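Local coordinates for protein cellulose 1,4-beta-cellobiosidase (PDB 3ZQX) that is the family 3b carbohydrate-binding module of a cellulosomal cellobiohydrolase, from a family whose members typically bind cellulose, at residues R41-K46 with E76-L81. The protein carries 1 engineered substitution. Sequence-based numbering, arbitrary orientation.
With CA (calcium ion), chain B.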
# COMPACT_ATOMS: atom_id res chain seq x y z
N ARG A 41 2.41 2.32 3.67
CA ARG A 41 2.58 0.96 4.20
C ARG A 41 1.27 0.18 4.25
O ARG A 41 0.24 0.68 4.73
CB ARG A 41 3.22 0.99 5.59
CG ARG A 41 4.64 1.52 5.55
CD ARG A 41 5.30 1.59 6.93
NE ARG A 41 6.68 2.04 6.76
CZ ARG A 41 7.49 2.40 7.75
NH1 ARG A 41 7.06 2.40 9.00
NH2 ARG A 41 8.73 2.79 7.47
N TYR A 42 1.34 -1.04 3.74
CA TYR A 42 0.27 -2.03 3.79
C TYR A 42 0.74 -3.17 4.68
O TYR A 42 1.74 -3.83 4.38
CB TYR A 42 -0.04 -2.54 2.37
CG TYR A 42 -1.08 -3.66 2.32
CD1 TYR A 42 -0.71 -4.98 2.50
CD2 TYR A 42 -2.42 -3.38 2.10
CE1 TYR A 42 -1.65 -6.00 2.47
CE2 TYR A 42 -3.37 -4.38 2.07
CZ TYR A 42 -2.99 -5.69 2.25
OH TYR A 42 -3.96 -6.67 2.22
N TYR A 43 0.03 -3.38 5.79
CA TYR A 43 0.47 -4.28 6.85
C TYR A 43 -0.06 -5.69 6.65
O TYR A 43 -1.26 -5.90 6.47
CB TYR A 43 0.02 -3.72 8.21
CG TYR A 43 0.61 -2.36 8.48
CD1 TYR A 43 1.89 -2.24 9.01
CD2 TYR A 43 -0.07 -1.20 8.12
CE1 TYR A 43 2.46 -1.00 9.22
CE2 TYR A 43 0.49 0.05 8.33
CZ TYR A 43 1.75 0.15 8.88
OH TYR A 43 2.30 1.40 9.06
N PHE A 44 0.86 -6.66 6.66
CA PHE A 44 0.48 -8.05 6.54
C PHE A 44 1.53 -8.89 7.23
O PHE A 44 2.69 -8.51 7.31
CB PHE A 44 0.32 -8.45 5.06
CG PHE A 44 1.62 -8.61 4.31
CD1 PHE A 44 2.30 -7.51 3.80
CD2 PHE A 44 2.15 -9.87 4.09
CE1 PHE A 44 3.48 -7.67 3.09
CE2 PHE A 44 3.34 -10.05 3.38
CZ PHE A 44 3.99 -8.94 2.86
N THR A 45 1.10 -10.05 7.71
CA THR A 45 2.00 -10.99 8.36
C THR A 45 2.52 -11.98 7.34
O THR A 45 1.74 -12.57 6.58
CB THR A 45 1.30 -11.74 9.49
OG1 THR A 45 0.06 -12.25 9.00
CG2 THR A 45 1.05 -10.83 10.68
N LYS A 46 3.83 -12.17 7.32
CA LYS A 46 4.42 -13.12 6.38
C LYS A 46 4.46 -14.52 6.97
O LYS A 46 4.95 -14.72 8.08
CB LYS A 46 5.79 -12.66 5.87
CG LYS A 46 6.84 -12.46 6.91
CD LYS A 46 8.16 -12.13 6.22
CE LYS A 46 9.25 -11.93 7.24
NZ LYS A 46 10.54 -11.49 6.62
N GLU A 76 4.04 -6.22 13.06
CA GLU A 76 4.42 -4.91 12.54
C GLU A 76 4.86 -4.95 11.08
O GLU A 76 5.26 -3.93 10.53
CB GLU A 76 5.55 -4.31 13.37
CG GLU A 76 5.18 -3.95 14.80
CD GLU A 76 4.59 -2.56 14.94
OE1 GLU A 76 4.30 -1.91 13.91
OE2 GLU A 76 4.42 -2.11 16.09
N HIS A 77 4.81 -6.12 10.44
CA HIS A 77 5.37 -6.30 9.10
C HIS A 77 4.52 -5.62 8.02
O HIS A 77 3.29 -5.52 8.15
CB HIS A 77 5.49 -7.80 8.84
CG HIS A 77 6.16 -8.14 7.55
ND1 HIS A 77 5.46 -8.48 6.41
CD2 HIS A 77 7.47 -8.20 7.22
CE1 HIS A 77 6.32 -8.72 5.43
NE2 HIS A 77 7.55 -8.56 5.90
N TYR A 78 5.17 -5.16 6.95
CA TYR A 78 4.47 -4.47 5.88
C TYR A 78 5.20 -4.52 4.54
O TYR A 78 6.42 -4.72 4.47
CB TYR A 78 4.24 -2.97 6.22
CG TYR A 78 5.52 -2.28 6.69
CD1 TYR A 78 6.44 -1.77 5.79
CD2 TYR A 78 5.81 -2.19 8.05
CE1 TYR A 78 7.62 -1.18 6.23
CE2 TYR A 78 6.99 -1.60 8.50
CZ TYR A 78 7.89 -1.10 7.58
OH TYR A 78 9.07 -0.52 7.97
N LEU A 79 4.41 -4.32 3.49
CA LEU A 79 4.87 -3.77 2.23
C LEU A 79 4.99 -2.26 2.39
O LEU A 79 4.06 -1.60 2.88
CB LEU A 79 3.83 -4.02 1.13
CG LEU A 79 4.01 -3.22 -0.16
CD1 LEU A 79 5.22 -3.69 -0.95
CD2 LEU A 79 2.74 -3.27 -1.01
N GLN A 80 6.12 -1.70 1.95
CA GLN A 80 6.31 -0.27 1.88
C GLN A 80 6.43 0.15 0.42
O GLN A 80 7.14 -0.47 -0.37
CB GLN A 80 7.59 0.13 2.62
CG GLN A 80 7.98 1.58 2.46
CD GLN A 80 8.95 2.02 3.52
OE1 GLN A 80 8.64 1.95 4.71
NE2 GLN A 80 10.15 2.43 3.12
N LEU A 81 5.71 1.21 0.07
CA LEU A 81 5.92 1.86 -1.22
C LEU A 81 6.49 3.24 -1.01
O LEU A 81 5.93 4.06 -0.26
CB LEU A 81 4.64 1.99 -2.03
CG LEU A 81 4.04 0.68 -2.50
CD1 LEU A 81 2.80 0.95 -3.32
CD2 LEU A 81 5.07 -0.12 -3.31
CA CA B . -0.54 -13.35 6.74
O HOH W 1 10.15 -9.04 5.43
O HOH W 2 -0.39 -12.78 4.30
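Phe44 and His77 meet edge to face, the imidazole edge pointing at the phenyl face with CE1 of His77 3.5 Å from CZ of Phe44. A flat apolar ring suits Phe44: chi1 of 74° sets CG between backbone N and carbonyl carbon, and the rim reaches aliphatic Leu79, whose CB lies 4.2 Å from CE1 of Phe44. Histidine is both flat and polar: ND1 of His77 donates, in its ring plane, to Phe44 O (2.9 Å). NE2 of His77 shares a water with NZ of Lys46, whose long extended chain crosses at about a right angle, laying CD over the imidazole face.

Tyr42 and Leu79 exchange both backbone N-H...O bonds (2.9 Å each), an antiparallel hydrogen-bonded pair. On the other face, the planar guanidinium of Arg41 can both stack and donate: it lies flat on the Tyr78 ring (planes 12° apart), while NE and NH2 of Arg41 grip Gln80 OE1 side-on, at 2.8 and 2.9 Å, one amide oxygen accepting both.

Thr45 binds calcium through O and OG1, beside Glu47, Asp110, Asn113, Asp114 and water. Strands 38-43 and 78-83 are adjacent in an antiparallel sheet, flanked by 130-134 and 66-71; Tyr42, Phe44 and Leu79 pack against Ile101 of strand 97-103 in the facing sheet of the beta-sandwich.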